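Local coordinates for protein ACDH-11, isoform b (Caenorhabditis elegans, PDB 4Y9J) that belongs to the acyl-CoA dehydrogenase family of flavoproteins, binding flavin-adenine dinucleotide within an assembly of four protein chains, at residues A236-S241 against S253-K258; K212-L217 against I294-G299; E486-S491 against E556-Y561; L478-T483 against L540-S545; R70-E75 against I93-W98. One frame throughout, in Å; residues are numbered along the deposited sequence.

Contact 1 of 5, residues A236-S241 against S253-K258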
# COMPACT_ATOMS: atom_id res chain seq x y z
N ALA B 236 16.94 -18.78 -28.35
CA ALA B 236 17.19 -20.01 -27.62
C ALA B 236 18.18 -20.90 -28.35
O ALA B 236 18.42 -20.70 -29.54
CB ALA B 236 15.87 -20.77 -27.44
N ARG B 237 18.71 -21.89 -27.64
CA ARG B 237 19.63 -22.87 -28.18
C ARG B 237 18.95 -24.16 -28.50
O ARG B 237 18.39 -24.81 -27.62
CB ARG B 237 20.72 -23.16 -27.17
CG ARG B 237 21.51 -21.93 -26.77
CD ARG B 237 22.71 -22.27 -25.88
NE ARG B 237 23.22 -21.02 -25.38
CZ ARG B 237 24.05 -20.20 -26.02
NH1 ARG B 237 24.59 -20.56 -27.22
NH2 ARG B 237 24.34 -19.03 -25.46
N ILE B 238 19.06 -24.56 -29.77
CA ILE B 238 18.36 -25.71 -30.23
C ILE B 238 19.15 -26.90 -29.74
O ILE B 238 20.39 -26.87 -29.75
CB ILE B 238 18.22 -25.70 -31.78
CG1 ILE B 238 17.16 -24.63 -32.13
CG2 ILE B 238 17.86 -27.09 -32.26
CD1 ILE B 238 16.70 -24.67 -33.57
N VAL B 239 18.44 -27.88 -29.22
CA VAL B 239 19.03 -29.11 -28.70
C VAL B 239 19.03 -30.16 -29.82
O VAL B 239 17.99 -30.43 -30.40
CB VAL B 239 18.18 -29.67 -27.53
CG1 VAL B 239 18.80 -30.95 -26.99
CG2 VAL B 239 18.02 -28.63 -26.42
N ASP B 240 20.19 -30.75 -30.11
CA ASP B 240 20.26 -31.75 -31.17
C ASP B 240 19.76 -33.13 -30.70
O ASP B 240 19.39 -33.31 -29.54
CB ASP B 240 21.68 -31.80 -31.74
CG ASP B 240 22.69 -32.30 -30.75
OD1 ASP B 240 22.36 -33.14 -29.90
OD2 ASP B 240 23.82 -31.84 -30.82
N SER B 241 19.72 -34.11 -31.60
CA SER B 241 19.22 -35.45 -31.27
C SER B 241 20.11 -36.22 -30.26
O SER B 241 19.76 -37.30 -29.83
CB SER B 241 19.10 -36.26 -32.56
OG SER B 241 20.39 -36.39 -33.12
N SER B 253 19.32 -19.48 -31.99
CA SER B 253 18.35 -19.29 -33.04
C SER B 253 17.20 -18.40 -32.56
O SER B 253 16.97 -18.22 -31.34
CB SER B 253 17.85 -20.66 -33.51
OG SER B 253 18.93 -21.53 -33.95
N LEU B 254 16.49 -17.82 -33.51
CA LEU B 254 15.38 -16.91 -33.23
C LEU B 254 14.05 -17.64 -33.28
O LEU B 254 13.86 -18.50 -34.12
CB LEU B 254 15.37 -15.79 -34.27
CG LEU B 254 14.33 -14.68 -34.09
CD1 LEU B 254 14.52 -13.93 -32.80
CD2 LEU B 254 14.38 -13.74 -35.28
N PHE B 255 13.13 -17.23 -32.41
CA PHE B 255 11.81 -17.83 -32.26
C PHE B 255 10.75 -16.79 -32.10
O PHE B 255 10.96 -15.73 -31.50
CB PHE B 255 11.73 -18.78 -31.03
CG PHE B 255 12.63 -19.96 -31.13
CD1 PHE B 255 13.96 -19.85 -30.79
CD2 PHE B 255 12.16 -21.16 -31.59
CE1 PHE B 255 14.81 -20.93 -30.92
CE2 PHE B 255 13.02 -22.28 -31.70
CZ PHE B 255 14.35 -22.14 -31.36
N LEU B 256 9.59 -17.16 -32.58
CA LEU B 256 8.38 -16.35 -32.47
C LEU B 256 7.37 -17.17 -31.72
O LEU B 256 7.16 -18.33 -32.10
CB LEU B 256 7.79 -15.99 -33.86
CG LEU B 256 6.49 -15.18 -33.86
CD1 LEU B 256 6.66 -13.77 -33.33
CD2 LEU B 256 5.89 -15.15 -35.29
N LEU B 257 6.74 -16.58 -30.70
CA LEU B 257 5.68 -17.25 -29.95
C LEU B 257 4.53 -16.39 -29.55
O LEU B 257 4.67 -15.14 -29.45
CB LEU B 257 6.20 -17.96 -28.71
CG LEU B 257 6.66 -17.17 -27.50
CD1 LEU B 257 6.58 -17.99 -26.23
CD2 LEU B 257 8.04 -16.70 -27.64
N LYS B 258 3.39 -17.05 -29.33
CA LYS B 258 2.22 -16.43 -28.73
C LYS B 258 2.35 -16.54 -27.21
O LYS B 258 2.68 -17.61 -26.72
CB LYS B 258 0.91 -17.08 -29.16
CG LYS B 258 0.37 -16.55 -30.46
CD LYS B 258 -0.94 -17.19 -30.78
CE LYS B 258 -2.12 -16.58 -30.01
NZ LYS B 258 -2.27 -15.13 -30.21
O HOH W 1 20.17 -22.86 -32.04
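Phe255 reaches over to Ala236 and Ile238 from the neighbouring strand, and its ring shows how one side chain can serve two partners. CB points towards segment 236-241, and CG leaves it anti to the carbonyl carbon (chi1 -64°). CD1 comes near Ala236 CB, and CE1 comes closer still, 3.6 Å from that Ala236 CB. At the tip, CZ of Phe255 lies 3.8 Å from Ile238 CG1, which meets the rim of the ring in its plane. Beyond this pair the ring meets Tyr215 edge-to-face. The backbone frame is one antiparallel hydrogen-bonded pair in the mixed sheet of the acyl-CoA dehydrogenase middle domain: Ser253 N donates to Ala236 O at 2.9 Å, almost straight at 178°, and Ala236 N returns a bond to Ser253 O at 3.0 Å. The short axes of the two strands lie 111° apart. A water bridges the segments, accepting from Ile238 N and lying 2.6 Å from Ser253 OG, a hydroxyl also bonded to Gly302 N.

Contact 2 of 5, residues K212-L217 against I294-G299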
# COMPACT_ATOMS: atom_id res chain seq x y z
N LYS B 212 8.96 -30.44 -36.97
CA LYS B 212 9.38 -29.53 -38.02
C LYS B 212 9.98 -28.28 -37.34
O LYS B 212 10.98 -28.40 -36.65
CB LYS B 212 8.15 -29.18 -38.89
CG LYS B 212 7.70 -30.31 -39.83
CD LYS B 212 8.10 -30.00 -41.28
CE LYS B 212 6.94 -29.48 -42.15
NZ LYS B 212 6.35 -30.57 -42.99
N ASP B 213 9.39 -27.11 -37.50
CA ASP B 213 10.06 -25.90 -36.97
C ASP B 213 9.45 -25.40 -35.65
O ASP B 213 9.77 -24.28 -35.19
CB ASP B 213 10.05 -24.83 -38.04
CG ASP B 213 10.87 -25.26 -39.25
OD1 ASP B 213 11.98 -25.80 -39.04
OD2 ASP B 213 10.40 -25.10 -40.38
N THR B 214 8.58 -26.22 -35.07
CA THR B 214 7.93 -25.96 -33.77
C THR B 214 8.72 -26.61 -32.63
O THR B 214 9.02 -27.79 -32.70
CB THR B 214 6.53 -26.55 -33.78
OG1 THR B 214 5.81 -25.97 -34.87
CG2 THR B 214 5.81 -26.26 -32.46
N TYR B 215 9.03 -25.83 -31.60
CA TYR B 215 9.87 -26.24 -30.50
C TYR B 215 9.15 -25.87 -29.15
O TYR B 215 8.24 -25.00 -29.08
CB TYR B 215 11.23 -25.50 -30.53
CG TYR B 215 12.11 -25.89 -31.68
CD1 TYR B 215 11.78 -25.50 -32.99
CD2 TYR B 215 13.23 -26.72 -31.48
CE1 TYR B 215 12.55 -25.91 -34.08
CE2 TYR B 215 13.98 -27.16 -32.56
CZ TYR B 215 13.64 -26.76 -33.84
OH TYR B 215 14.41 -27.19 -34.89
N ARG B 216 9.64 -26.52 -28.09
CA ARG B 216 9.28 -26.30 -26.67
C ARG B 216 10.46 -25.55 -26.10
O ARG B 216 11.56 -26.07 -26.20
CB ARG B 216 9.31 -27.66 -25.95
CG ARG B 216 8.03 -28.39 -25.75
CD ARG B 216 8.23 -29.47 -24.67
NE ARG B 216 9.03 -30.64 -25.05
CZ ARG B 216 10.12 -31.14 -24.44
NH1 ARG B 216 10.70 -30.58 -23.38
NH2 ARG B 216 10.65 -32.25 -24.89
N LEU B 217 10.25 -24.39 -25.49
CA LEU B 217 11.32 -23.63 -24.87
C LEU B 217 11.38 -23.83 -23.35
O LEU B 217 10.35 -23.80 -22.66
CB LEU B 217 11.21 -22.11 -25.17
CG LEU B 217 11.11 -21.69 -26.62
CD1 LEU B 217 11.07 -20.19 -26.80
CD2 LEU B 217 12.22 -22.35 -27.49
N ILE B 294 5.53 -23.16 -26.32
CA ILE B 294 5.54 -23.54 -27.75
C ILE B 294 5.90 -22.35 -28.63
O ILE B 294 5.26 -21.28 -28.56
CB ILE B 294 4.19 -24.14 -28.12
CG1 ILE B 294 3.98 -25.35 -27.22
CG2 ILE B 294 4.20 -24.61 -29.58
CD1 ILE B 294 2.61 -25.97 -27.32
N ALA B 295 6.92 -22.55 -29.46
CA ALA B 295 7.47 -21.49 -30.24
C ALA B 295 7.88 -21.98 -31.65
O ALA B 295 8.30 -23.15 -31.82
CB ALA B 295 8.66 -20.91 -29.54
N GLU B 296 7.83 -21.06 -32.60
CA GLU B 296 8.19 -21.38 -34.02
C GLU B 296 9.55 -20.80 -34.39
O GLU B 296 9.80 -19.63 -34.16
CB GLU B 296 7.14 -20.81 -34.95
CG GLU B 296 5.70 -21.09 -34.61
CD GLU B 296 5.35 -22.54 -34.44
OE1 GLU B 296 6.04 -23.40 -35.02
OE2 GLU B 296 4.31 -22.83 -33.75
N ARG B 297 10.46 -21.63 -34.88
CA ARG B 297 11.77 -21.15 -35.28
C ARG B 297 11.66 -20.34 -36.56
O ARG B 297 11.08 -20.81 -37.52
CB ARG B 297 12.75 -22.30 -35.59
CG ARG B 297 14.19 -21.79 -35.81
CD ARG B 297 15.05 -22.52 -36.86
NE ARG B 297 14.28 -23.30 -37.83
CZ ARG B 297 14.24 -23.09 -39.14
NH1 ARG B 297 14.93 -22.15 -39.75
NH2 ARG B 297 13.49 -23.88 -39.85
N ILE B 298 12.34 -19.20 -36.59
CA ILE B 298 12.35 -18.31 -37.76
C ILE B 298 13.78 -17.85 -38.03
O ILE B 298 14.64 -17.79 -37.16
CB ILE B 298 11.39 -17.10 -37.57
CG1 ILE B 298 11.83 -16.25 -36.40
CG2 ILE B 298 9.96 -17.57 -37.46
CD1 ILE B 298 11.09 -14.93 -36.25
N GLY B 299 14.06 -17.59 -39.29
CA GLY B 299 15.42 -17.40 -39.71
C GLY B 299 16.20 -18.71 -39.68
O GLY B 299 15.73 -19.75 -39.27
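Asp213 and Arg297 face each other where strand 285-298 pairs antiparallel with strand 214-225 in the mixed sheet of the acyl-CoA dehydrogenase middle domain, and the arginine is bent where they meet. Its CG lies anti to the backbone N (chi1 -172°), and chi3 (20°) brings NE close to eclipsed. NH2 of Arg297 donates to Asp213 OD1 at 2.6 Å, within the guanidinium plane but from above the carboxylate plane; NH1 bonds Gly299 O. Arg297 N meets Asp213 O in a straight bond, 2.8 Å. On the face bearing Thr214 and Glu296, the glutamate bends at chi2 (-54°) beside the threonine, whose OG1 donates a hydrogen bond to Glu296 OE1 on its syn lone pair at 2.6 Å. On the face bearing Tyr215 and Ala295, Leu217 CD1 packs on Ala295 CB at 3.7 Å. Tyr215 CE1 lies 3.9 Å from Arg297 CB. Two bonds, one of them bent, would restrict the rotation of the guanidinium, while the hydroxyl bond would offset some charge on Glu296.

Contact 3 of 5, residues E486-S491 against E556-Y561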
# COMPACT_ATOMS: atom_id res chain seq x y z
N GLU B 486 29.08 34.78 -41.52
CA GLU B 486 30.32 34.56 -40.78
C GLU B 486 30.27 33.43 -39.72
O GLU B 486 31.25 32.73 -39.50
CB GLU B 486 30.65 35.84 -40.04
CG GLU B 486 32.01 35.85 -39.39
CD GLU B 486 32.66 37.22 -39.36
OE1 GLU B 486 32.81 37.86 -40.45
OE2 GLU B 486 33.02 37.65 -38.24
N LYS B 487 29.15 33.33 -39.05
CA LYS B 487 28.97 32.30 -38.00
C LYS B 487 28.86 30.92 -38.60
O LYS B 487 29.40 29.98 -38.06
CB LYS B 487 27.76 32.60 -37.13
CG LYS B 487 28.04 33.72 -36.16
CD LYS B 487 26.80 34.14 -35.40
CE LYS B 487 27.16 35.21 -34.37
NZ LYS B 487 26.18 35.26 -33.25
N LEU B 488 28.21 30.82 -39.76
CA LEU B 488 28.09 29.54 -40.42
C LEU B 488 29.41 29.15 -41.08
O LEU B 488 29.76 27.98 -41.10
CB LEU B 488 26.94 29.60 -41.39
CG LEU B 488 25.60 29.88 -40.70
CD1 LEU B 488 24.52 30.06 -41.76
CD2 LEU B 488 25.21 28.76 -39.74
N LYS B 489 30.14 30.11 -41.62
CA LYS B 489 31.48 29.79 -42.14
C LYS B 489 32.33 29.20 -41.03
O LYS B 489 32.98 28.15 -41.21
CB LYS B 489 32.22 30.99 -42.76
CG LYS B 489 33.66 30.65 -43.21
CD LYS B 489 34.59 31.84 -43.53
CE LYS B 489 33.94 32.86 -44.43
NZ LYS B 489 34.94 33.88 -44.83
N LYS B 490 32.32 29.85 -39.87
CA LYS B 490 33.12 29.37 -38.76
C LYS B 490 32.68 27.96 -38.36
O LYS B 490 33.50 27.09 -38.05
CB LYS B 490 32.99 30.30 -37.56
CG LYS B 490 33.90 31.51 -37.61
CD LYS B 490 34.02 32.16 -36.23
CE LYS B 490 33.10 33.36 -36.08
NZ LYS B 490 33.71 34.56 -36.73
N SER B 491 31.37 27.76 -38.33
CA SER B 491 30.81 26.48 -37.97
C SER B 491 31.26 25.38 -38.91
O SER B 491 31.70 24.31 -38.46
CB SER B 491 29.28 26.55 -37.93
OG SER B 491 28.83 27.53 -36.99
N GLU B 556 22.22 30.86 -34.92
CA GLU B 556 22.89 30.99 -33.65
C GLU B 556 23.10 29.62 -32.97
O GLU B 556 24.12 29.36 -32.35
CB GLU B 556 22.07 31.88 -32.75
CG GLU B 556 22.80 32.20 -31.46
CD GLU B 556 24.13 32.96 -31.66
OE1 GLU B 556 24.99 32.91 -30.72
OE2 GLU B 556 24.27 33.62 -32.74
N VAL B 557 22.11 28.74 -33.13
CA VAL B 557 22.20 27.38 -32.60
C VAL B 557 23.31 26.58 -33.32
O VAL B 557 24.10 25.88 -32.68
CB VAL B 557 20.86 26.65 -32.75
CG1 VAL B 557 21.03 25.18 -32.49
CG2 VAL B 557 19.84 27.19 -31.77
N ALA B 558 23.41 26.71 -34.65
CA ALA B 558 24.45 25.99 -35.38
C ALA B 558 25.82 26.47 -34.96
O ALA B 558 26.74 25.65 -34.81
CB ALA B 558 24.28 26.09 -36.87
N TYR B 559 25.96 27.80 -34.80
CA TYR B 559 27.20 28.36 -34.37
C TYR B 559 27.61 27.87 -32.97
O TYR B 559 28.75 27.43 -32.77
CB TYR B 559 27.16 29.91 -34.43
CG TYR B 559 28.33 30.50 -33.77
CD1 TYR B 559 29.53 30.59 -34.43
CD2 TYR B 559 28.30 30.85 -32.41
CE1 TYR B 559 30.64 31.08 -33.84
CE2 TYR B 559 29.45 31.36 -31.81
CZ TYR B 559 30.62 31.47 -32.55
OH TYR B 559 31.81 31.96 -32.03
N ARG B 560 26.68 27.94 -32.03
CA ARG B 560 26.97 27.49 -30.64
C ARG B 560 27.27 26.00 -30.55
O ARG B 560 28.20 25.58 -29.85
CB ARG B 560 25.85 27.87 -29.71
CG ARG B 560 25.67 29.37 -29.63
CD ARG B 560 24.64 29.70 -28.59
NE ARG B 560 24.30 31.12 -28.52
CZ ARG B 560 23.56 31.66 -27.56
NH1 ARG B 560 23.16 30.93 -26.57
NH2 ARG B 560 23.27 32.95 -27.57
N TYR B 561 26.54 25.21 -31.31
CA TYR B 561 26.75 23.77 -31.27
C TYR B 561 28.15 23.48 -31.83
O TYR B 561 28.86 22.64 -31.29
CB TYR B 561 25.68 23.03 -32.11
CG TYR B 561 25.71 21.54 -31.92
CD1 TYR B 561 26.63 20.75 -32.60
CD2 TYR B 561 24.82 20.91 -31.04
CE1 TYR B 561 26.68 19.38 -32.38
CE2 TYR B 561 24.87 19.55 -30.81
CZ TYR B 561 25.80 18.79 -31.52
OH TYR B 561 25.87 17.46 -31.28
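Lys487 and Glu556 supply the charged link between two helices. The lysine chain runs extended beyond CG, and its NZ reaches Glu556 OE2 at 2.6 Å, using the syn lone pair. Glu556 is shared: its OE1 takes Arg560 NE through the anti lone pair at 2.9 Å, within the guanidinium plane. Lys487, Glu556 and Arg560 thus form a salt-bridge network, one carboxylate between two positive groups, a setting that would favour its ionised form. Arg560 in turn carries the network outward, to Asp583 of the third subunit.

The helices concerned, 486-512 and 552-563, belong to the all-helical C-terminal region; here their short axes run 34° apart and approach to 8.7 Å.

Aromatic packing centres on Tyr559, whose CG stands anti to the backbone N (chi1 170°). The Lys487 side chain crosses it at about a right angle, CB 3.8 Å from Tyr559 CD1, while Lys487 O lies at the ring edge. Lys490 CE comes within 4.0 Å of Tyr559 CE1. Purely aliphatic contact is slight, Leu488 CD2 meeting Ala558 CB at 4.0 Å.

Hydroxyl chemistry is local to the first helix. Ser491 OG donates back to Lys487 O at 2.7 Å, opposite in face to Ser491 N, which also bonds that oxygen. The same OG sits 3.2 Å from Tyr559 CA, where Ser491 and Tyr559 have the closest CA atoms of the two segments.

Contact 4 of 5, residues L478-T483 against L540-S545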
# COMPACT_ATOMS: atom_id res chain seq x y z
N LEU B 478 27.76 20.15 -45.79
CA LEU B 478 28.50 21.39 -45.65
C LEU B 478 28.51 22.17 -46.99
O LEU B 478 28.56 23.41 -47.00
CB LEU B 478 29.92 21.14 -45.14
CG LEU B 478 30.04 20.62 -43.70
CD1 LEU B 478 31.49 20.54 -43.33
CD2 LEU B 478 29.26 21.46 -42.71
N GLY B 479 28.48 21.45 -48.12
CA GLY B 479 28.27 22.12 -49.43
C GLY B 479 26.87 22.73 -49.32
O GLY B 479 26.03 22.19 -48.59
N ASN B 480 26.60 23.85 -49.99
CA ASN B 480 25.39 24.66 -49.64
C ASN B 480 25.35 25.28 -48.21
O ASN B 480 24.35 25.90 -47.87
CB ASN B 480 24.02 23.97 -50.01
CG ASN B 480 23.94 22.48 -49.64
OD1 ASN B 480 23.53 22.09 -48.51
ND2 ASN B 480 24.30 21.62 -50.61
N THR B 481 26.42 25.16 -47.38
CA THR B 481 26.67 26.14 -46.28
C THR B 481 26.57 27.58 -46.83
O THR B 481 27.04 27.92 -47.95
CB THR B 481 28.08 26.07 -45.56
OG1 THR B 481 28.36 24.77 -45.04
CG2 THR B 481 28.14 27.04 -44.36
N LYS B 482 25.94 28.44 -46.04
CA LYS B 482 25.83 29.83 -46.39
C LYS B 482 27.11 30.50 -45.86
O LYS B 482 27.07 31.13 -44.80
CB LYS B 482 24.57 30.40 -45.74
CG LYS B 482 24.11 31.70 -46.36
CD LYS B 482 23.52 32.68 -45.35
CE LYS B 482 22.03 32.49 -45.13
NZ LYS B 482 21.58 33.30 -43.95
N THR B 483 28.23 30.34 -46.58
CA THR B 483 29.54 30.81 -46.07
C THR B 483 29.53 32.33 -45.93
O THR B 483 30.39 32.92 -45.26
CB THR B 483 30.77 30.40 -46.94
OG1 THR B 483 30.52 30.67 -48.35
CG2 THR B 483 31.14 28.93 -46.72
N LEU B 540 22.81 20.79 -38.42
CA LEU B 540 22.38 22.10 -37.94
C LEU B 540 22.74 23.21 -38.92
O LEU B 540 21.99 24.15 -39.09
CB LEU B 540 23.00 22.39 -36.54
CG LEU B 540 22.31 21.69 -35.37
CD1 LEU B 540 23.13 21.85 -34.12
CD2 LEU B 540 20.91 22.23 -35.15
N ILE B 541 23.87 23.06 -39.58
CA ILE B 541 24.38 24.07 -40.48
C ILE B 541 23.52 24.06 -41.73
O ILE B 541 23.17 25.14 -42.22
CB ILE B 541 25.86 23.84 -40.87
CG1 ILE B 541 26.77 24.25 -39.72
CG2 ILE B 541 26.27 24.69 -42.06
CD1 ILE B 541 28.13 23.61 -39.79
N ASP B 542 23.24 22.87 -42.23
CA ASP B 542 22.42 22.67 -43.41
C ASP B 542 21.02 23.22 -43.13
O ASP B 542 20.46 23.97 -43.92
CB ASP B 542 22.38 21.19 -43.73
CG ASP B 542 21.78 20.89 -45.09
OD1 ASP B 542 22.21 21.44 -46.11
OD2 ASP B 542 20.86 20.06 -45.11
N HIS B 543 20.49 22.92 -41.98
CA HIS B 543 19.22 23.48 -41.56
C HIS B 543 19.18 25.01 -41.49
O HIS B 543 18.24 25.62 -42.01
CB HIS B 543 18.87 22.90 -40.22
CG HIS B 543 17.53 23.33 -39.70
ND1 HIS B 543 17.37 24.36 -38.79
CD2 HIS B 543 16.31 22.80 -39.88
CE1 HIS B 543 16.10 24.46 -38.47
NE2 HIS B 543 15.43 23.54 -39.14
N ALA B 544 20.20 25.62 -40.88
CA ALA B 544 20.25 27.09 -40.72
C ALA B 544 20.51 27.80 -42.05
O ALA B 544 20.18 29.01 -42.20
CB ALA B 544 21.33 27.48 -39.72
N SER B 545 21.16 27.08 -42.96
CA SER B 545 21.54 27.64 -44.27
C SER B 545 20.32 27.75 -45.20
O SER B 545 20.36 28.49 -46.18
CB SER B 545 22.64 26.79 -44.95
OG SER B 545 23.89 26.86 -44.25
O HOH W 2 19.70 31.46 -43.52
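A type II beta turn from Leu478 to Thr481, leading out of helix 466-478, sets its residues against Ile541 and Ser545 of helix 524-545. The polar joint is Ser545 OG. Its position anti to the carbonyl carbon (chi1 -67°) lets the hydroxyl donate to Ile541 O at 2.8 Å, one helical turn back, while it accepts from Lys482 N at 3.1 Å. The second bond is clearly bent, at 146° on the hydrogen. Ile541 O is gripped twice, since Ser545 N reaches it from the opposite face of its plane to OG. One hydroxyl therefore relays between loop and helix.

Apolar packing is the work of Ile541: its CG2 lies 3.8 Å from Thr481 CG2, and its CD1 meets Leu478 CD2 at 3.8 Å, the two chains crossing at a slant. Polar atoms add to this. Ser545 CB approaches Asn480 O at 3.5 Å. Lys482 is bent at chi2 and chi3, and its NZ donates to a water at 2.7 Å, which donates in turn to Ala544 O. Asp542 OD2 forms a salt bridge with Arg40.

The turn is closed by Thr481 N bonding Leu478 O at 2.8 Å, and Lys482 centres an inverse gamma turn directly after it. The positive phi of Asn480 (63°) at the third position is the classic signature of a type II turn, here linking consecutive helices of a helical bundle.

Contact 5 of 5, residues R70-E75 against I93-W98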
# COMPACT_ATOMS: atom_id res chain seq x y z
N ARG B 70 -0.31 9.70 -17.19
CA ARG B 70 -0.23 9.97 -15.74
C ARG B 70 -0.93 8.96 -14.89
O ARG B 70 -0.31 8.40 -13.95
CB ARG B 70 -0.64 11.38 -15.42
CG ARG B 70 -0.59 11.73 -13.93
CD ARG B 70 0.84 11.62 -13.42
NE ARG B 70 0.92 12.12 -12.05
CZ ARG B 70 1.93 11.90 -11.22
NH1 ARG B 70 2.99 11.22 -11.63
NH2 ARG B 70 1.89 12.42 -9.98
N GLN B 71 -2.14 8.60 -15.25
CA GLN B 71 -2.85 7.52 -14.57
C GLN B 71 -2.15 6.19 -14.54
O GLN B 71 -2.20 5.50 -13.54
CB GLN B 71 -4.26 7.37 -15.09
CG GLN B 71 -5.17 8.54 -14.83
CD GLN B 71 -5.22 8.98 -13.33
OE1 GLN B 71 -5.59 8.23 -12.50
NE2 GLN B 71 -4.84 10.18 -13.05
N ALA B 72 -1.44 5.85 -15.64
CA ALA B 72 -0.72 4.59 -15.73
C ALA B 72 0.46 4.54 -14.78
O ALA B 72 0.86 3.46 -14.35
CB ALA B 72 -0.26 4.34 -17.17
N GLU B 73 0.95 5.67 -14.38
CA GLU B 73 1.95 5.73 -13.33
C GLU B 73 1.34 5.65 -11.90
O GLU B 73 2.00 5.19 -10.95
CB GLU B 73 2.77 7.01 -13.50
CG GLU B 73 3.75 7.39 -12.40
CD GLU B 73 5.05 6.62 -12.45
OE1 GLU B 73 5.24 5.82 -13.40
OE2 GLU B 73 5.89 6.76 -11.48
N LEU B 74 0.16 6.25 -11.74
CA LEU B 74 -0.53 6.25 -10.45
C LEU B 74 -1.15 4.95 -10.09
O LEU B 74 -1.34 4.67 -8.90
CB LEU B 74 -1.55 7.38 -10.39
CG LEU B 74 -1.00 8.77 -10.56
CD1 LEU B 74 -2.14 9.75 -10.67
CD2 LEU B 74 0.00 9.11 -9.47
N GLU B 75 -1.43 4.10 -11.05
CA GLU B 75 -2.02 2.77 -10.79
C GLU B 75 -1.17 1.73 -11.51
O GLU B 75 -1.53 1.22 -12.60
CB GLU B 75 -3.47 2.66 -11.25
CG GLU B 75 -4.37 3.58 -10.49
CD GLU B 75 -4.71 3.17 -9.06
OE1 GLU B 75 -4.38 2.02 -8.60
OE2 GLU B 75 -5.38 4.06 -8.40
N ILE B 93 -2.60 -7.59 -13.49
CA ILE B 93 -3.59 -6.58 -13.29
C ILE B 93 -3.03 -5.25 -13.74
O ILE B 93 -2.08 -4.74 -13.14
CB ILE B 93 -4.01 -6.49 -11.85
CG1 ILE B 93 -4.67 -7.84 -11.42
CG2 ILE B 93 -5.03 -5.37 -11.69
CD1 ILE B 93 -4.63 -8.04 -9.92
N VAL B 94 -3.54 -4.72 -14.85
CA VAL B 94 -3.03 -3.43 -15.37
C VAL B 94 -4.20 -2.46 -15.47
O VAL B 94 -5.35 -2.88 -15.69
CB VAL B 94 -2.23 -3.49 -16.68
CG1 VAL B 94 -1.29 -4.68 -16.78
CG2 VAL B 94 -3.13 -3.49 -17.83
N CYS B 95 -3.92 -1.19 -15.30
CA CYS B 95 -4.98 -0.20 -15.25
C CYS B 95 -5.68 -0.07 -16.62
O CYS B 95 -5.10 -0.39 -17.65
CB CYS B 95 -4.48 1.14 -14.80
SG CYS B 95 -3.39 2.08 -15.84
N ASN B 96 -6.91 0.43 -16.58
CA ASN B 96 -7.67 0.64 -17.77
C ASN B 96 -6.98 1.61 -18.71
O ASN B 96 -7.03 1.45 -19.96
CB ASN B 96 -9.06 1.19 -17.46
CG ASN B 96 -9.99 0.12 -16.98
OD1 ASN B 96 -9.71 -1.10 -17.08
ND2 ASN B 96 -11.17 0.56 -16.52
N GLU B 97 -6.30 2.57 -18.14
CA GLU B 97 -5.64 3.60 -18.96
C GLU B 97 -4.43 3.06 -19.85
O GLU B 97 -4.25 3.54 -20.99
CB GLU B 97 -5.20 4.78 -18.16
CG GLU B 97 -6.31 5.58 -17.48
CD GLU B 97 -6.78 5.01 -16.14
OE1 GLU B 97 -6.38 3.91 -15.72
OE2 GLU B 97 -7.49 5.72 -15.48
N TRP B 98 -3.69 2.06 -19.36
CA TRP B 98 -2.67 1.39 -20.10
C TRP B 98 -3.34 0.80 -21.39
O TRP B 98 -2.83 1.00 -22.51
CB TRP B 98 -2.05 0.27 -19.30
CG TRP B 98 -1.05 -0.51 -19.99
CD1 TRP B 98 -1.26 -1.71 -20.64
CD2 TRP B 98 0.35 -0.20 -20.18
NE1 TRP B 98 -0.07 -2.18 -21.13
CE2 TRP B 98 0.92 -1.25 -20.94
CE3 TRP B 98 1.19 0.88 -19.81
CZ2 TRP B 98 2.27 -1.28 -21.30
CZ3 TRP B 98 2.56 0.84 -20.19
CH2 TRP B 98 3.07 -0.24 -20.92
O HOH W 3 -7.66 6.75 -13.17
O HOH W 4 -1.28 -0.68 -14.54
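One water clamps two side chains: it donates to Gln71 OE1 at 2.6 Å and to Glu97 OE2 at 2.5 Å. Next to this water the aliphatic parts meet directly. Gln71 and Glu97 both bend at chi2, and Gln71 CB lies 3.6 Å from Glu97 CG, with the amide and carboxylate planes turned 49° apart. No direct hydrogen bond joins the segments, and water does that work a second time, donating to Glu75 O at 2.7 Å while accepting from Cys95 N.

Cys95 carries the packing on the other helix. Its SG stands between the backbone N and the carbonyl carbon (chi1 69°), the crowded position, and lies 3.7 Å from Ala72 CA. Cys95 is the N-cap of helix 96-107, its sulfur accepting a weak bond from Trp98 N at 3.5 Å. Cys95 CB packs on Glu75, 4.0 Å from Glu75 CB, whereas the carboxylate of Glu75 leads away to a salt bridge with Arg78 of the second subunit.

Within the AidB-like N-terminal domain region, the contact thus brings the C-terminal end of helix 44-74 beside the start of helix 96-107; the antiparallel strands 78-80 and 88-93 lie between them in the chain, and Trp98 NE1 bonds Asp228 OD2.

In the fold
The five contacts fall into two touching pairs and one outlier. Contacts 1 and 2 share one sheet, since strands 252-258 and 285-298 are neighbours in it; their centres lie 5 Å apart. Contact 1 is buried, its side-chain packing largely apolar, contact 2 only partly buried, with charges towards its loop end. Contacts 3 and 4 lie on the opposite side of the chain's centre, their own centres 9 Å apart: contact 3 packs helix 486-512 on 552-563 with a salt-bridge network, contact 4 the 478-483 loop on helix 524-545 through a serine hydroxyl. Contact 5, at the surface and touching none of the others, has no direct hydrogen bond between its segments, where the others have at least one.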